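Local coordinates for protein nigritoxine (PDB 5M41) that acts as a bacterial toxin against crustaceans and insects, with a new fold, and carries a bound magnesium ion, at residues L61-A66 with I172-L177; V73-I78 with D91-K96; I46-Q51 with I99-N104. All coordinates share one frame; numbering follows the deposited sequence.

Contact 1 of 3, residues L61-A66 with I172-L177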
ATOM      1  N   LEU A  61       2.820 -48.102 -18.718  1.00 81.79           N
ATOM      2  CA  LEU A  61       2.134 -47.140 -17.853  1.00 80.20           C
ATOM      3  C   LEU A  61       1.483 -47.803 -16.632  1.00 78.43           C
ATOM      4  O   LEU A  61       0.604 -47.206 -16.010  1.00 77.46           O
ATOM      5  CB  LEU A  61       1.072 -46.349 -18.641  1.00 77.83           C
ATOM      6  CG  LEU A  61       1.459 -45.264 -19.652  1.00 81.75           C
ATOM      7  CD1 LEU A  61       0.348 -45.052 -20.674  1.00 84.97           C
ATOM      8  CD2 LEU A  61       1.787 -43.949 -18.967  1.00 80.65           C
ATOM      9  N   ASP A  62       1.910 -49.020 -16.284  1.00 73.67           N
ATOM     10  CA  ASP A  62       1.223 -49.794 -15.241  1.00 66.41           C
ATOM     11  C   ASP A  62       1.221 -49.074 -13.900  1.00 59.40           C
ATOM     12  O   ASP A  62       0.162 -48.739 -13.373  1.00 54.46           O
ATOM     13  CB  ASP A  62       1.816 -51.194 -15.116  1.00 71.24           C
ATOM     14  CG  ASP A  62       1.645 -52.011 -16.391  1.00 77.90           C
ATOM     15  OD1 ASP A  62       0.558 -51.955 -17.017  1.00 78.50           O
ATOM     16  OD2 ASP A  62       2.611 -52.700 -16.775  1.00 85.56           O
ATOM     17  N   ALA A  63       2.411 -48.813 -13.376  1.00 56.37           N
ATOM     18  CA  ALA A  63       2.555 -48.104 -12.116  1.00 55.86           C
ATOM     19  C   ALA A  63       1.853 -46.754 -12.209  1.00 55.75           C
ATOM     20  O   ALA A  63       1.031 -46.434 -11.358  1.00 51.80           O
ATOM     21  CB  ALA A  63       4.020 -47.936 -11.773  1.00 54.53           C
ATOM     22  N   TYR A  64       2.168 -45.996 -13.261  1.00 58.69           N
ATOM     23  CA  TYR A  64       1.516 -44.718 -13.602  1.00 63.04           C
ATOM     24  C   TYR A  64      -0.021 -44.799 -13.506  1.00 62.92           C
ATOM     25  O   TYR A  64      -0.639 -44.056 -12.758  1.00 60.48           O
ATOM     26  CB  TYR A  64       1.963 -44.299 -15.013  1.00 72.34           C
ATOM     27  CG  TYR A  64       2.083 -42.807 -15.293  1.00 77.58           C
ATOM     28  CD1 TYR A  64       3.111 -42.040 -14.725  1.00 79.23           C
ATOM     29  CD2 TYR A  64       1.197 -42.173 -16.173  1.00 82.84           C
ATOM     30  CE1 TYR A  64       3.226 -40.677 -14.998  1.00 80.75           C
ATOM     31  CE2 TYR A  64       1.306 -40.814 -16.465  1.00 81.32           C
ATOM     32  CZ  TYR A  64       2.313 -40.065 -15.875  1.00 83.84           C
ATOM     33  OH  TYR A  64       2.404 -38.714 -16.165  1.00 82.89           O
ATOM     34  N   ASN A  65      -0.623 -45.727 -14.241  1.00 64.27           N
ATOM     35  CA  ASN A  65      -2.079 -45.911 -14.233  1.00 64.41           C
ATOM     36  C   ASN A  65      -2.660 -46.455 -12.947  1.00 64.88           C
ATOM     37  O   ASN A  65      -3.750 -46.060 -12.548  1.00 65.49           O
ATOM     38  CB  ASN A  65      -2.511 -46.842 -15.378  1.00 70.72           C
ATOM     39  CG  ASN A  65      -2.258 -46.245 -16.741  1.00 72.26           C
ATOM     40  OD1 ASN A  65      -1.678 -46.895 -17.615  1.00 75.62           O
ATOM     41  ND2 ASN A  65      -2.691 -44.997 -16.937  1.00 72.50           N
ATOM     42  N   ALA A  66      -1.962 -47.386 -12.307  1.00 63.48           N
ATOM     43  CA  ALA A  66      -2.506 -48.007 -11.102  1.00 66.45           C
ATOM     44  C   ALA A  66      -2.485 -47.006  -9.961  1.00 69.70           C
ATOM     45  O   ALA A  66      -3.213 -47.152  -8.977  1.00 68.12           O
ATOM     46  CB  ALA A  66      -1.721 -49.243 -10.728  1.00 63.00           C
ATOM     47  N   ILE A 172       2.570 -53.896  -0.556  1.00 42.03           N
ATOM     48  CA  ILE A 172       1.294 -53.189  -0.616  1.00 41.97           C
ATOM     49  C   ILE A 172       0.956 -52.970  -2.079  1.00 42.22           C
ATOM     50  O   ILE A 172       1.830 -53.083  -2.943  1.00 42.39           O
ATOM     51  CB  ILE A 172       1.375 -51.794   0.058  1.00 41.82           C
ATOM     52  CG1 ILE A 172       2.402 -50.901  -0.668  1.00 41.81           C
ATOM     53  CG2 ILE A 172       1.681 -51.940   1.538  1.00 42.43           C
ATOM     54  CD1 ILE A 172       2.412 -49.431  -0.259  1.00 41.52           C
ATOM     55  N   ASN A 173      -0.307 -52.699  -2.361  1.00 40.32           N
ATOM     56  CA  ASN A 173      -0.664 -52.140  -3.651  1.00 44.53           C
ATOM     57  C   ASN A 173      -0.254 -50.649  -3.722  1.00 44.39           C
ATOM     58  O   ASN A 173      -0.280 -49.933  -2.707  1.00 41.20           O
ATOM     59  CB  ASN A 173      -2.159 -52.294  -3.908  1.00 47.74           C
ATOM     60  CG  ASN A 173      -2.531 -51.955  -5.339  1.00 53.42           C
ATOM     61  OD1 ASN A 173      -3.334 -51.053  -5.592  1.00 52.89           O
ATOM     62  ND2 ASN A 173      -1.917 -52.657  -6.287  1.00 54.94           N
ATOM     63  N   ILE A 174       0.124 -50.198  -4.918  1.00 42.56           N
ATOM     64  CA  ILE A 174       0.666 -48.869  -5.117  1.00 41.65           C
ATOM     65  C   ILE A 174      -0.325 -47.745  -4.734  1.00 41.49           C
ATOM     66  O   ILE A 174       0.106 -46.655  -4.352  1.00 38.79           O
ATOM     67  CB  ILE A 174       1.247 -48.669  -6.557  1.00 42.66           C
ATOM     68  CG1 ILE A 174       2.102 -47.394  -6.611  1.00 42.25           C
ATOM     69  CG2 ILE A 174       0.145 -48.633  -7.615  1.00 42.02           C
ATOM     70  CD1 ILE A 174       3.020 -47.303  -7.823  1.00 44.21           C
ATOM     71  N   SER A 175      -1.629 -48.026  -4.815  1.00 41.74           N
ATOM     72  CA  SER A 175      -2.668 -47.070  -4.426  1.00 42.42           C
ATOM     73  C   SER A 175      -2.592 -46.745  -2.917  1.00 42.34           C
ATOM     74  O   SER A 175      -3.175 -45.772  -2.459  1.00 42.26           O
ATOM     75  CB  SER A 175      -4.040 -47.634  -4.775  1.00 44.69           C
ATOM     76  OG  SER A 175      -4.274 -48.824  -4.033  1.00 48.65           O
ATOM     77  N   GLU A 176      -1.876 -47.561  -2.152  1.00 42.16           N
ATOM     78  CA  GLU A 176      -1.769 -47.347  -0.710  1.00 44.09           C
ATOM     79  C   GLU A 176      -0.470 -46.602  -0.323  1.00 39.32           C
ATOM     80  O   GLU A 176      -0.244 -46.294   0.844  1.00 38.68           O
ATOM     81  CB  GLU A 176      -1.883 -48.682   0.053  1.00 49.74           C
ATOM     82  CG  GLU A 176      -3.162 -49.480  -0.227  1.00 60.11           C
ATOM     83  CD  GLU A 176      -4.438 -48.658  -0.037  1.00 69.97           C
ATOM     84  OE1 GLU A 176      -4.622 -48.094   1.070  1.00 76.74           O
ATOM     85  OE2 GLU A 176      -5.257 -48.573  -0.996  1.00 72.10           O
ATOM     86  N   LEU A 177       0.358 -46.296  -1.310  1.00 36.38           N
ATOM     87  CA  LEU A 177       1.728 -45.859  -1.060  1.00 35.10           C
ATOM     88  C   LEU A 177       1.814 -44.447  -0.474  1.00 34.86           C
ATOM     89  O   LEU A 177       2.544 -44.224   0.493  1.00 32.22           O
ATOM     90  CB  LEU A 177       2.582 -45.990  -2.324  1.00 34.51           C
ATOM     91  CG  LEU A 177       4.052 -45.547  -2.286  1.00 34.81           C
ATOM     92  CD1 LEU A 177       4.865 -46.285  -1.198  1.00 36.07           C
ATOM     93  CD2 LEU A 177       4.696 -45.687  -3.660  1.00 34.79           C
TER

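Contact 2 of 3, residues V73-I78 with D91-K96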
ATOM      1  N   VAL A  73      -7.772 -50.364 -13.334  1.00101.25           N
ATOM      2  CA  VAL A  73      -7.879 -51.217 -12.138  1.00 97.89           C
ATOM      3  C   VAL A  73      -6.981 -52.467 -12.244  1.00 94.74           C
ATOM      4  O   VAL A  73      -7.355 -53.581 -11.856  1.00 94.88           O
ATOM      5  CB  VAL A  73      -9.347 -51.551 -11.760  1.00100.49           C
ATOM      6  CG1 VAL A  73      -9.948 -50.413 -10.939  1.00 95.66           C
ATOM      7  CG2 VAL A  73     -10.190 -51.859 -12.997  1.00 98.30           C
ATOM      8  N   THR A  74      -5.787 -52.238 -12.786  1.00 88.77           N
ATOM      9  CA  THR A  74      -4.679 -53.189 -12.776  1.00 86.47           C
ATOM     10  C   THR A  74      -3.882 -53.029 -11.458  1.00 80.24           C
ATOM     11  O   THR A  74      -3.866 -51.951 -10.860  1.00 77.00           O
ATOM     12  CB  THR A  74      -3.775 -52.969 -14.016  1.00 89.53           C
ATOM     13  OG1 THR A  74      -4.054 -51.675 -14.584  1.00 92.89           O
ATOM     14  CG2 THR A  74      -4.050 -54.019 -15.086  1.00 87.42           C
ATOM     15  N   THR A  75      -3.237 -54.099 -11.003  1.00 72.96           N
ATOM     16  CA  THR A  75      -2.643 -54.115  -9.671  1.00 68.86           C
ATOM     17  C   THR A  75      -1.109 -54.034  -9.728  1.00 64.31           C
ATOM     18  O   THR A  75      -0.480 -54.669 -10.574  1.00 63.80           O
ATOM     19  CB  THR A  75      -3.139 -55.337  -8.869  1.00 71.23           C
ATOM     20  OG1 THR A  75      -3.016 -55.071  -7.471  1.00 80.42           O
ATOM     21  CG2 THR A  75      -2.375 -56.595  -9.207  1.00 70.71           C
ATOM     22  N   VAL A  76      -0.507 -53.230  -8.854  1.00 56.65           N
ATOM     23  CA  VAL A  76       0.937 -53.009  -8.911  1.00 52.28           C
ATOM     24  C   VAL A  76       1.524 -53.124  -7.501  1.00 50.67           C
ATOM     25  O   VAL A  76       1.196 -52.317  -6.618  1.00 47.96           O
ATOM     26  CB  VAL A  76       1.274 -51.643  -9.549  1.00 50.99           C
ATOM     27  CG1 VAL A  76       2.770 -51.381  -9.571  1.00 50.47           C
ATOM     28  CG2 VAL A  76       0.725 -51.554 -10.958  1.00 53.89           C
ATOM     29  N   ASP A  77       2.363 -54.136  -7.300  1.00 47.05           N
ATOM     30  CA  ASP A  77       3.015 -54.383  -6.015  1.00 48.50           C
ATOM     31  C   ASP A  77       4.131 -53.377  -5.732  1.00 46.19           C
ATOM     32  O   ASP A  77       4.950 -53.067  -6.605  1.00 45.04           O
ATOM     33  CB  ASP A  77       3.632 -55.795  -5.959  1.00 50.33           C
ATOM     34  CG  ASP A  77       2.599 -56.909  -5.956  1.00 53.05           C
ATOM     35  OD1 ASP A  77       1.382 -56.645  -5.965  1.00 54.51           O
ATOM     36  OD2 ASP A  77       3.019 -58.079  -5.932  1.00 53.98           O
ATOM     37  N   ILE A  78       4.177 -52.910  -4.489  1.00 42.77           N
ATOM     38  CA  ILE A  78       5.242 -52.031  -3.999  1.00 40.96           C
ATOM     39  C   ILE A  78       5.735 -52.626  -2.690  1.00 39.92           C
ATOM     40  O   ILE A  78       4.932 -53.121  -1.908  1.00 41.14           O
ATOM     41  CB  ILE A  78       4.704 -50.599  -3.701  1.00 41.60           C
ATOM     42  CG1 ILE A  78       4.281 -49.882  -4.986  1.00 42.71           C
ATOM     43  CG2 ILE A  78       5.736 -49.771  -2.960  1.00 40.53           C
ATOM     44  CD1 ILE A  78       5.387 -49.680  -6.003  1.00 44.78           C
ATOM     45  N   ASP A  91      10.282 -55.928 -10.097  1.00 56.83           N
ATOM     46  CA  ASP A  91      10.022 -56.161 -11.512  1.00 58.50           C
ATOM     47  C   ASP A  91       9.046 -57.310 -11.755  1.00 60.31           C
ATOM     48  O   ASP A  91       8.519 -57.448 -12.853  1.00 62.70           O
ATOM     49  CB  ASP A  91      11.317 -56.329 -12.333  1.00 59.12           C
ATOM     50  CG  ASP A  91      12.293 -57.330 -11.729  1.00 59.93           C
ATOM     51  OD1 ASP A  91      11.880 -58.289 -11.018  1.00 57.77           O
ATOM     52  OD2 ASP A  91      13.509 -57.133 -11.959  1.00 58.22           O
ATOM     53  N   ALA A  92       8.790 -58.100 -10.716  1.00 59.49           N
ATOM     54  CA  ALA A  92       7.820 -59.180 -10.758  1.00 64.56           C
ATOM     55  C   ALA A  92       7.354 -59.517  -9.346  1.00 65.81           C
ATOM     56  O   ALA A  92       8.042 -59.201  -8.370  1.00 68.86           O
ATOM     57  CB  ALA A  92       8.440 -60.417 -11.426  1.00 65.19           C
ATOM     58  N   ARG A  93       6.204 -60.174  -9.231  1.00 68.32           N
ATOM     59  CA  ARG A  93       5.686 -60.598  -7.927  1.00 70.02           C
ATOM     60  C   ARG A  93       6.692 -61.362  -7.066  1.00 66.79           C
ATOM     61  O   ARG A  93       7.113 -62.458  -7.416  1.00 72.49           O
ATOM     62  CB  ARG A  93       4.388 -61.395  -8.081  1.00 76.77           C
ATOM     63  CG  ARG A  93       3.158 -60.511  -8.006  1.00 89.10           C
ATOM     64  CD  ARG A  93       1.852 -61.255  -8.240  1.00100.25           C
ATOM     65  NE  ARG A  93       0.735 -60.313  -8.365  1.00107.34           N
ATOM     66  CZ  ARG A  93       0.382 -59.697  -9.494  1.00112.01           C
ATOM     67  NH1 ARG A  93       1.045 -59.912 -10.626  1.00112.52           N
ATOM     68  NH2 ARG A  93      -0.644 -58.859  -9.494  1.00113.42           N
ATOM     69  N   GLY A  94       7.079 -60.772  -5.941  1.00 60.39           N
ATOM     70  CA  GLY A  94       8.014 -61.416  -5.006  1.00 58.23           C
ATOM     71  C   GLY A  94       9.484 -61.305  -5.399  1.00 57.25           C
ATOM     72  O   GLY A  94      10.356 -61.870  -4.743  1.00 55.25           O
ATOM     73  N   SER A  95       9.763 -60.575  -6.473  1.00 57.93           N
ATOM     74  CA  SER A  95      11.137 -60.368  -6.913  1.00 59.30           C
ATOM     75  C   SER A  95      11.958 -59.504  -5.947  1.00 60.21           C
ATOM     76  O   SER A  95      11.449 -58.560  -5.322  1.00 58.99           O
ATOM     77  CB  SER A  95      11.165 -59.767  -8.321  1.00 58.27           C
ATOM     78  OG  SER A  95      12.504 -59.524  -8.728  1.00 56.69           O
ATOM     79  N   LYS A  96      13.234 -59.839  -5.836  1.00 57.97           N
ATOM     80  CA  LYS A  96      14.199 -59.021  -5.118  1.00 58.44           C
ATOM     81  C   LYS A  96      14.872 -58.008  -6.046  1.00 54.62           C
ATOM     82  O   LYS A  96      15.742 -57.257  -5.638  1.00 55.97           O
ATOM     83  CB  LYS A  96      15.251 -59.912  -4.475  1.00 62.23           C
ATOM     84  CG  LYS A  96      14.722 -60.767  -3.340  1.00 68.48           C
ATOM     85  CD  LYS A  96      15.725 -61.866  -3.008  1.00 71.46           C
ATOM     86  CE  LYS A  96      15.607 -62.331  -1.564  1.00 75.44           C
ATOM     87  NZ  LYS A  96      14.222 -62.758  -1.219  1.00 74.76           N
TER

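Contact 3 of 3, residues I46-Q51 with I99-N104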
ATOM      1  N   ILE A  46       4.308 -39.596  -9.000  1.00 38.66           N
ATOM      2  CA  ILE A  46       3.984 -39.402 -10.417  1.00 40.73           C
ATOM      3  C   ILE A  46       5.169 -38.808 -11.183  1.00 41.28           C
ATOM      4  O   ILE A  46       5.525 -39.304 -12.252  1.00 43.13           O
ATOM      5  CB  ILE A  46       2.736 -38.523 -10.625  1.00 40.21           C
ATOM      6  CG1 ILE A  46       1.463 -39.305 -10.252  1.00 42.22           C
ATOM      7  CG2 ILE A  46       2.629 -38.112 -12.089  1.00 42.36           C
ATOM      8  CD1 ILE A  46       0.254 -38.430  -9.915  1.00 40.95           C
ATOM      9  N   GLU A  47       5.795 -37.770 -10.636  1.00 38.76           N
ATOM     10  CA  GLU A  47       6.947 -37.196 -11.299  1.00 40.43           C
ATOM     11  C   GLU A  47       8.053 -38.234 -11.519  1.00 41.33           C
ATOM     12  O   GLU A  47       8.649 -38.298 -12.602  1.00 43.43           O
ATOM     13  CB  GLU A  47       7.459 -35.957 -10.565  1.00 39.88           C
ATOM     14  CG  GLU A  47       8.723 -35.321 -11.130  1.00 42.66           C
ATOM     15  CD  GLU A  47       8.598 -34.834 -12.579  1.00 47.04           C
ATOM     16  OE1 GLU A  47       7.475 -34.687 -13.113  1.00 47.69           O
ATOM     17  OE2 GLU A  47       9.650 -34.589 -13.189  1.00 50.98           O
ATOM     18  N   VAL A  48       8.337 -39.046 -10.506  1.00 39.70           N
ATOM     19  CA  VAL A  48       9.450 -39.989 -10.595  1.00 39.79           C
ATOM     20  C   VAL A  48       9.105 -41.132 -11.562  1.00 41.65           C
ATOM     21  O   VAL A  48       9.944 -41.544 -12.363  1.00 39.72           O
ATOM     22  CB  VAL A  48       9.927 -40.469  -9.199  1.00 41.15           C
ATOM     23  CG1 VAL A  48      10.980 -41.565  -9.304  1.00 39.27           C
ATOM     24  CG2 VAL A  48      10.459 -39.283  -8.401  1.00 37.82           C
ATOM     25  N   LEU A  49       7.866 -41.615 -11.513  1.00 41.18           N
ATOM     26  CA  LEU A  49       7.413 -42.574 -12.512  1.00 43.74           C
ATOM     27  C   LEU A  49       7.550 -42.029 -13.944  1.00 47.56           C
ATOM     28  O   LEU A  49       8.002 -42.775 -14.810  1.00 48.58           O
ATOM     29  CB  LEU A  49       5.987 -43.061 -12.253  1.00 42.86           C
ATOM     30  CG  LEU A  49       5.699 -43.738 -10.914  1.00 42.96           C
ATOM     31  CD1 LEU A  49       4.223 -44.080 -10.839  1.00 45.23           C
ATOM     32  CD2 LEU A  49       6.547 -44.993 -10.715  1.00 45.69           C
ATOM     33  N   SER A  50       7.196 -40.758 -14.197  1.00 47.01           N
ATOM     34  CA  SER A  50       7.374 -40.165 -15.536  1.00 49.99           C
ATOM     35  C   SER A  50       8.834 -40.222 -15.970  1.00 53.17           C
ATOM     36  O   SER A  50       9.143 -40.522 -17.125  1.00 50.91           O
ATOM     37  CB  SER A  50       6.912 -38.705 -15.603  1.00 50.65           C
ATOM     38  OG  SER A  50       5.558 -38.606 -15.202  1.00 57.41           O
ATOM     39  N   GLN A  51       9.731 -39.932 -15.038  1.00 53.21           N
ATOM     40  CA  GLN A  51      11.146 -39.971 -15.344  1.00 57.37           C
ATOM     41  C   GLN A  51      11.615 -41.404 -15.638  1.00 59.11           C
ATOM     42  O   GLN A  51      12.369 -41.638 -16.594  1.00 59.81           O
ATOM     43  CB  GLN A  51      11.969 -39.286 -14.255  1.00 58.92           C
ATOM     44  CG  GLN A  51      13.443 -39.162 -14.616  1.00 65.21           C
ATOM     45  CD  GLN A  51      14.270 -38.455 -13.553  1.00 69.52           C
ATOM     46  OE1 GLN A  51      15.502 -38.403 -13.645  1.00 73.94           O
ATOM     47  NE2 GLN A  51      13.605 -37.918 -12.539  1.00 63.00           N
ATOM     48  N   ILE A  99      13.275 -51.606  -8.882  1.00 46.34           N
ATOM     49  CA  ILE A  99      13.694 -50.211  -8.781  1.00 45.32           C
ATOM     50  C   ILE A  99      13.503 -49.677  -7.360  1.00 43.79           C
ATOM     51  O   ILE A  99      12.406 -49.766  -6.807  1.00 41.94           O
ATOM     52  CB  ILE A  99      12.925 -49.329  -9.793  1.00 46.96           C
ATOM     53  CG1 ILE A  99      13.271 -49.736 -11.239  1.00 48.51           C
ATOM     54  CG2 ILE A  99      13.222 -47.850  -9.556  1.00 45.88           C
ATOM     55  CD1 ILE A  99      12.603 -48.878 -12.292  1.00 49.01           C
ATOM     56  N   LEU A 100      14.589 -49.154  -6.794  1.00 42.41           N
ATOM     57  CA  LEU A 100      14.591 -48.504  -5.506  1.00 42.75           C
ATOM     58  C   LEU A 100      14.332 -47.026  -5.746  1.00 41.94           C
ATOM     59  O   LEU A 100      15.059 -46.400  -6.510  1.00 43.97           O
ATOM     60  CB  LEU A 100      15.960 -48.678  -4.826  1.00 41.74           C
ATOM     61  CG  LEU A 100      16.139 -47.854  -3.550  1.00 40.54           C
ATOM     62  CD1 LEU A 100      15.188 -48.346  -2.453  1.00 38.93           C
ATOM     63  CD2 LEU A 100      17.581 -47.963  -3.085  1.00 39.77           C
ATOM     64  N   VAL A 101      13.288 -46.489  -5.120  1.00 40.51           N
ATOM     65  CA  VAL A 101      12.968 -45.059  -5.236  1.00 37.68           C
ATOM     66  C   VAL A 101      13.339 -44.315  -3.942  1.00 37.63           C
ATOM     67  O   VAL A 101      13.063 -44.811  -2.837  1.00 38.00           O
ATOM     68  CB  VAL A 101      11.483 -44.851  -5.593  1.00 38.20           C
ATOM     69  CG1 VAL A 101      11.141 -43.355  -5.655  1.00 35.45           C
ATOM     70  CG2 VAL A 101      11.166 -45.521  -6.954  1.00 36.90           C
ATOM     71  N   ASN A 102      13.994 -43.158  -4.094  1.00 36.86           N
ATOM     72  CA  ASN A 102      14.240 -42.199  -3.019  1.00 36.87           C
ATOM     73  C   ASN A 102      13.731 -40.850  -3.516  1.00 36.84           C
ATOM     74  O   ASN A 102      14.406 -40.140  -4.272  1.00 36.09           O
ATOM     75  CB  ASN A 102      15.743 -42.107  -2.653  1.00 37.06           C
ATOM     76  CG  ASN A 102      16.021 -41.127  -1.506  1.00 39.21           C
ATOM     77  OD1 ASN A 102      15.107 -40.444  -0.991  1.00 35.61           O
ATOM     78  ND2 ASN A 102      17.293 -41.024  -1.114  1.00 37.20           N
ATOM     79  N   LEU A 103      12.532 -40.487  -3.079  1.00 35.96           N
ATOM     80  CA  LEU A 103      11.913 -39.265  -3.581  1.00 35.12           C
ATOM     81  C   LEU A 103      12.679 -38.013  -3.193  1.00 35.10           C
ATOM     82  O   LEU A 103      12.494 -36.958  -3.815  1.00 36.05           O
ATOM     83  CB  LEU A 103      10.456 -39.162  -3.124  1.00 33.91           C
ATOM     84  CG  LEU A 103       9.521 -40.296  -3.534  1.00 33.89           C
ATOM     85  CD1 LEU A 103       8.211 -40.128  -2.786  1.00 32.90           C
ATOM     86  CD2 LEU A 103       9.281 -40.325  -5.049  1.00 33.95           C
ATOM     87  N   ASN A 104      13.544 -38.113  -2.182  1.00 33.58           N
ATOM     88  CA  ASN A 104      14.299 -36.940  -1.715  1.00 34.10           C
ATOM     89  C   ASN A 104      15.758 -36.900  -2.185  1.00 38.27           C
ATOM     90  O   ASN A 104      16.545 -36.095  -1.680  1.00 38.45           O
ATOM     91  CB  ASN A 104      14.253 -36.830  -0.182  1.00 32.15           C
ATOM     92  CG  ASN A 104      14.500 -35.409   0.303  1.00 31.81           C
ATOM     93  OD1 ASN A 104      13.993 -34.469  -0.296  1.00 32.85           O
ATOM     94  ND2 ASN A 104      15.278 -35.243   1.368  1.00 30.80           N
TER

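Contact 1 of 3, residues L61-A66 with I172-L177
The short helix 62-67 lies against the end of strand 170-173, where the chain leaves the strand through a 3-10 turn at residues 174-176; the closest pair of backbones, A66 and S175, is 6.7 Å apart between their CA atoms. I174, the first residue of that turn, carries almost all of the contact and uses both of its branches. CG2 meets the methyl CB of A66 at 3.7 Å, and it is also 3.9 Å from A66 C. The longer branch runs along the helix instead, bringing CD1 to 4.1 Å from CB of A63, one helical turn earlier. With CG1 anti to the backbone N (chi1 -166°), the ethyl arm is directed to A63 and the methyl group to A66, two alanines on one face of the helix. At the more open edge, CB of S175 comes within 4.3 Å of the A66 carbonyl O, a loose approach. I174 also touches V76 and I78 of the neighbouring stretch of the same chain, and A63 is also backed by M89 of strand 86-90. The other face of the helix turns to helix 34-54, with Y64 against I46 and L49. The side-chain contacts are thus apolar, and no polar bond links the two segments. Two small alanine methyls let the helix backbone come near the isoleucine, joining the helix by van der Waals contact to the turn that follows strand 170-173, the outermost strand of the five-stranded antiparallel sheet.

Contact 2 of 3, residues V73-I78 with D91-K96
R93 reaches back from a type II beta turn, A92 to S95, to lie across D77 at the start of strand 77-80; the turn belongs to the hairpin connection between strands 86-90 and 98-102 of the antiparallel sheet. The close part of the contact is the aliphatic stem of the arginine. D77 OD2 is 3.2 Å from CG of R93, and the two side chains cross at about a right angle. D77 points at the turn from the strand with CG anti to its carbonyl carbon (chi1 -68°), which brings OD2 against the aliphatic stem and not to the guanidinium. Accordingly OD2 stays 4.0 Å from NE of R93, well out of the guanidinium plane, and the two flat groups are inclined by 77°. The opposite charges may attract one another, but no N-H is directed at the carboxylate and no salt bridge forms. The outer side is looser: the chain of R93, extended from CG to NE, carries the guanidinium along the exposed surface as far as T75, whose methyl lies at the edge of that group; the modelled separation there is doubtful. The turn is closed by S95 N to A92 O. G94, with its positive phi of 81°, occupies the third position, S95 O receives a hydrogen bond from Y79 OH, and S95 OG donates to D91 OD1 at 2.7 Å, on the syn side but tilted out of the carboxylate plane.

Contact 3 of 3, residues I46-Q51 with I99-N104
V48 of helix 34-54 meets V101 and L103 at the end of strand 98-102, in a buried contact where the helix packs on the five-stranded antiparallel sheet. The apolar interactions make up the whole of the crossing. V48 turns its two methyls to different partners: CG1, anti to the backbone N (chi1 174°), meets CG1 of V101 tip to tip at 4.1 Å, whereas CG2 is 3.7 Å from CD2 of L103. L103 lies just past the strand, and its side chain reaches the valine obliquely, its end drawing nearer to the helix than its first bond would suggest. V48 and L103 are the closest pair of CA atoms, 7.5 Å apart. The hydrogen bonds lie within the strand end and beyond it. N102, on the face turned from the helix, forms an Asx turn: its OD1 accepts from N104 N at 3.0 Å, with the donor 47° above the carbonyl plane. That same OD1 also receives N130 ND2, and N102 ND2 donates to S126 O, so both polar atoms of the amide are engaged. R209 of helix 206-215 touches V48 and binds L103 O. The chemistry is therefore divided: methyl groups pack the helix against the strand end, while the polar atoms of N102 are satisfied by N104 N, N130 and S126, and the Asx turn is consistent with steadying the bend at L103.

How the contacts relate
All three contacts meet one antiparallel sheet, ordered 110-113, 98-102, 86-90, 77-80, 170-173. Contacts 1 and 2 have centres about 9 Å apart and are joined by the pairing of 170-173 with its neighbour 77-80, carried on by V76 and I174: I172 O lies 2.8 Å from I78 N, and I174 N lies 2.9 Å from V76 O, both probable hydrogen bonds. Contact 1 connects to contact 3, centres about 12 Å apart, through Y64, whose OH makes a weak hydrogen bond to S50 OG at 3.3 Å. Contacts 2 and 3, about 16 Å apart between centres, adjoin in sequence but have no other touch. The magnesium site, V189, E192 and D195, includes none of their residues.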